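Local coordinates for major capsid protein (Human herpesvirus 1, PDB 1NO7) that forms the main building block of the herpesvirus capsid shell, seen here as its large protease-resistant upper domain, at residues A[34-42]-A[59-70]. Residues are numbered along the deposited sequence; the frame is centred on the assembly and turned at random.
Sequences ANPYGAYVA and WGQRLAHGRVRW
Largely aromatic packing joins the N-terminal loop 34-42 to the short helix 60-64, the residue before it and the loop after it, near one end of the alpha plus beta upper domain of VP5. The loop folds back on itself, with Tyr40 N bonded to Pro36 O at 2.8 Å, and both Tyr37 and Tyr40 come off it toward the partner segment. Asn35 is extensively buried here, its CB 3.2 Å from Arg67 O. Trp70 turns the edge of its six-membered ring toward the Tyr37 face in an offset edge-to-face pair, planes at 79° and centroids 5.5 Å apart. Gly38 CA makes a CH-pi contact with one face of the Trp70 indole, while Val68 CB lies over the opposite face, toward its rim. The Tyr37 hydroxyl is hydrogen-bonded to the backbone carbonyls of Pro538 and Val540, some 500 positions later in the chain. Trp59, at the N-cap position of helix 60-64, has Arg62 CD over one face of its indole. Trp59 CG stands anti to its own carbonyl carbon (chi1 -62°), and with chi2 at 64° the six-membered ring meets Tyr40 rim to rim, Trp59 CZ2 standing 3.5 Å from Tyr40 CD2.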
loop_
_atom_site.group_PDB
_atom_site.type_symbol
_atom_site.label_atom_id
_atom_site.label_comp_id
_atom_site.label_asym_id
_atom_site.label_seq_id
_atom_site.Cartn_x
_atom_site.Cartn_y
_atom_site.Cartn_z
ATOM N N ALA A 34 19.784 17.298 19.261
ATOM C CA ALA A 34 18.408 16.955 18.795
ATOM C C ALA A 34 18.404 15.660 17.987
ATOM O O ALA A 34 19.461 15.164 17.591
ATOM C CB ALA A 34 17.855 18.090 17.954
ATOM N N ASN A 35 17.212 15.117 17.741
ATOM C CA ASN A 35 17.080 13.879 16.974
ATOM C C ASN A 35 16.430 14.145 15.618
ATOM O O ASN A 35 15.208 14.283 15.518
ATOM C CB ASN A 35 16.256 12.859 17.748
ATOM C CG ASN A 35 16.290 11.501 17.107
ATOM O OD1 ASN A 35 15.797 10.527 17.671
ATOM N ND2 ASN A 35 16.877 11.424 15.915
ATOM N N PRO A 36 17.248 14.178 14.553
ATOM C CA PRO A 36 16.867 14.432 13.159
ATOM C C PRO A 36 16.060 13.370 12.445
ATOM O O PRO A 36 15.801 13.517 11.246
ATOM C CB PRO A 36 18.213 14.639 12.474
ATOM C CG PRO A 36 19.035 13.599 13.135
ATOM C CD PRO A 36 18.659 13.748 14.619
ATOM N N TYR A 37 15.652 12.320 13.154
ATOM C CA TYR A 37 14.907 11.261 12.490
ATOM C C TYR A 37 13.839 11.792 11.540
ATOM O O TYR A 37 13.997 11.718 10.320
ATOM C CB TYR A 37 14.272 10.298 13.493
ATOM C CG TYR A 37 13.599 9.094 12.831
ATOM C CD1 TYR A 37 12.884 8.158 13.594
ATOM C CD2 TYR A 37 13.634 8.917 11.437
ATOM C CE1 TYR A 37 12.217 7.087 12.988
ATOM C CE2 TYR A 37 12.969 7.850 10.817
ATOM C CZ TYR A 37 12.259 6.942 11.597
ATOM O OH TYR A 37 11.559 5.919 10.981
ATOM N N GLY A 38 12.755 12.332 12.071
ATOM C CA GLY A 38 11.722 12.823 11.177
ATOM C C GLY A 38 12.186 13.921 10.227
ATOM O O GLY A 38 11.530 14.197 9.220
ATOM N N ALA A 39 13.325 14.536 10.527
ATOM C CA ALA A 39 13.828 15.638 9.718
ATOM C C ALA A 39 14.597 15.266 8.464
ATOM O O ALA A 39 14.454 15.936 7.438
ATOM C CB ALA A 39 14.680 16.560 10.582
ATOM N N TYR A 40 15.407 14.211 8.540
ATOM C CA TYR A 40 16.221 13.783 7.400
ATOM C C TYR A 40 15.530 12.905 6.356
ATOM O O TYR A 40 14.575 12.188 6.655
ATOM C CB TYR A 40 17.459 13.053 7.897
ATOM C CG TYR A 40 18.564 12.979 6.872
ATOM C CD1 TYR A 40 19.026 14.131 6.238
ATOM C CD2 TYR A 40 19.207 11.776 6.597
ATOM C CE1 TYR A 40 20.109 14.093 5.364
ATOM C CE2 TYR A 40 20.295 11.726 5.723
ATOM C CZ TYR A 40 20.744 12.890 5.114
ATOM O OH TYR A 40 21.851 12.863 4.291
ATOM N N VAL A 41 16.033 12.966 5.125
ATOM C CA VAL A 41 15.489 12.170 4.029
ATOM C C VAL A 41 16.622 11.657 3.141
ATOM O O VAL A 41 17.253 12.428 2.405
ATOM C CB VAL A 41 14.480 12.987 3.161
ATOM C CG1 VAL A 41 14.319 12.340 1.771
ATOM C CG2 VAL A 41 13.120 13.041 3.869
ATOM N N ALA A 42 16.869 10.349 3.220
ATOM C CA ALA A 42 17.919 9.688 2.444
ATOM C C ALA A 42 17.506 9.383 0.998
ATOM O O ALA A 42 16.354 9.586 0.595
ATOM C CB ALA A 42 18.347 8.397 3.149
ATOM N N TRP A 59 21.153 4.131 12.215
ATOM C CA TRP A 59 20.337 5.013 13.032
ATOM C C TRP A 59 19.943 4.324 14.321
ATOM O O TRP A 59 19.020 4.758 15.001
ATOM C CB TRP A 59 19.070 5.420 12.278
ATOM C CG TRP A 59 19.332 6.191 11.016
ATOM C CD1 TRP A 59 19.971 5.746 9.892
ATOM C CD2 TRP A 59 18.943 7.541 10.743
ATOM N NE1 TRP A 59 20.002 6.734 8.932
ATOM C CE2 TRP A 59 19.379 7.846 9.428
ATOM C CE3 TRP A 59 18.270 8.526 11.483
ATOM C CZ2 TRP A 59 19.162 9.094 8.836
ATOM C CZ3 TRP A 59 18.053 9.770 10.895
ATOM C CH2 TRP A 59 18.500 10.042 9.580
ATOM N N GLY A 60 20.636 3.241 14.650
ATOM C CA GLY A 60 20.310 2.534 15.874
ATOM C C GLY A 60 20.580 3.429 17.066
ATOM O O GLY A 60 19.833 3.447 18.050
ATOM N N GLN A 61 21.665 4.187 16.964
ATOM C CA GLN A 61 22.061 5.096 18.022
ATOM C C GLN A 61 21.181 6.326 17.952
ATOM O O GLN A 61 20.416 6.601 18.879
ATOM C CB GLN A 61 23.524 5.492 17.844
ATOM C CG GLN A 61 24.455 4.302 17.749
ATOM C CD GLN A 61 25.885 4.712 17.486
ATOM O OE1 GLN A 61 26.502 5.402 18.298
ATOM N NE2 GLN A 61 26.422 4.294 16.344
ATOM N N ARG A 62 21.292 7.053 16.842
ATOM C CA ARG A 62 20.508 8.262 16.626
ATOM C C ARG A 62 19.093 8.144 17.198
ATOM O O ARG A 62 18.557 9.112 17.748
ATOM C CB ARG A 62 20.426 8.565 15.137
ATOM C CG ARG A 62 21.758 8.852 14.484
ATOM C CD ARG A 62 21.580 8.879 12.974
ATOM N NE ARG A 62 22.769 9.326 12.252
ATOM C CZ ARG A 62 23.210 10.582 12.227
ATOM N NH1 ARG A 62 22.567 11.540 12.889
ATOM N NH2 ARG A 62 24.295 10.884 11.524
ATOM N N LEU A 63 18.503 6.954 17.081
ATOM C CA LEU A 63 17.142 6.703 17.566
ATOM C C LEU A 63 17.015 6.477 19.069
ATOM O O LEU A 63 16.311 7.215 19.748
ATOM C CB LEU A 63 16.532 5.500 16.835
ATOM C CG LEU A 63 16.354 5.594 15.313
ATOM C CD1 LEU A 63 16.015 4.217 14.766
ATOM C CD2 LEU A 63 15.266 6.597 14.967
ATOM N N ALA A 64 17.680 5.450 19.585
ATOM C CA ALA A 64 17.611 5.141 21.009
ATOM C C ALA A 64 18.115 6.288 21.887
ATOM O O ALA A 64 17.712 6.420 23.049
ATOM C CB ALA A 64 18.405 3.875 21.298
ATOM N N HIS A 65 18.995 7.114 21.327
ATOM C CA HIS A 65 19.557 8.243 22.057
ATOM C C HIS A 65 18.548 9.377 22.203
ATOM O O HIS A 65 17.705 9.351 23.102
ATOM C CB HIS A 65 20.817 8.754 21.354
ATOM C CG HIS A 65 21.515 9.855 22.090
ATOM N ND1 HIS A 65 20.963 11.106 22.259
ATOM C CD2 HIS A 65 22.715 9.886 22.715
ATOM C CE1 HIS A 65 21.791 11.861 22.956
ATOM N NE2 HIS A 65 22.862 11.144 23.246
ATOM N N GLY A 66 18.637 10.365 21.316
ATOM C CA GLY A 66 17.728 11.495 21.378
ATOM C C GLY A 66 16.267 11.084 21.435
ATOM O O GLY A 66 15.950 9.900 21.349
ATOM N N ARG A 67 15.374 12.055 21.594
ATOM C CA ARG A 67 13.950 11.758 21.635
ATOM C C ARG A 67 13.272 12.305 20.384
ATOM O O ARG A 67 13.775 13.243 19.761
ATOM C CB ARG A 67 13.300 12.362 22.878
ATOM C CG ARG A 67 11.834 12.013 22.982
ATOM C CD ARG A 67 11.671 10.529 22.733
ATOM N NE ARG A 67 10.286 10.128 22.528
ATOM C CZ ARG A 67 9.923 8.904 22.158
ATOM N NH1 ARG A 67 10.845 7.971 21.951
ATOM N NH2 ARG A 67 8.640 8.610 22.001
ATOM N N VAL A 68 12.139 11.715 20.007
ATOM C CA VAL A 68 11.418 12.170 18.819
ATOM C C VAL A 68 10.204 13.004 19.189
ATOM O O VAL A 68 9.403 12.624 20.047
ATOM C CB VAL A 68 10.969 10.989 17.929
ATOM C CG1 VAL A 68 12.179 10.348 17.280
ATOM C CG2 VAL A 68 10.206 9.966 18.760
ATOM N N ARG A 69 10.078 14.139 18.511
ATOM C CA ARG A 69 8.995 15.082 18.751
ATOM C C ARG A 69 7.652 14.641 18.159
ATOM O O ARG A 69 6.727 14.280 18.907
ATOM C CB ARG A 69 9.383 16.452 18.179
ATOM C CG ARG A 69 8.750 17.662 18.860
ATOM C CD ARG A 69 8.963 18.907 18.009
ATOM N NE ARG A 69 10.320 18.964 17.466
ATOM C CZ ARG A 69 10.710 19.782 16.491
ATOM N NH1 ARG A 69 9.847 20.626 15.942
ATOM N NH2 ARG A 69 11.964 19.749 16.056
ATOM N N TRP A 70 7.556 14.656 16.823
ATOM C CA TRP A 70 6.308 14.308 16.118
ATOM C C TRP A 70 5.598 13.078 16.676
ATOM O O TRP A 70 4.366 13.035 16.742
ATOM C CB TRP A 70 6.547 14.164 14.604
ATOM C CG TRP A 70 7.325 12.951 14.181
ATOM C CD1 TRP A 70 6.838 11.819 13.566
ATOM C CD2 TRP A 70 8.728 12.749 14.335
ATOM N NE1 TRP A 70 7.859 10.930 13.328
ATOM C CE2 TRP A 70 9.030 11.475 13.791
ATOM C CE3 TRP A 70 9.764 13.518 14.880
ATOM C CZ2 TRP A 70 10.326 10.960 13.780
ATOM C CZ3 TRP A 70 11.057 13.002 14.869
ATOM C CH2 TRP A 70 11.324 11.736 14.323
#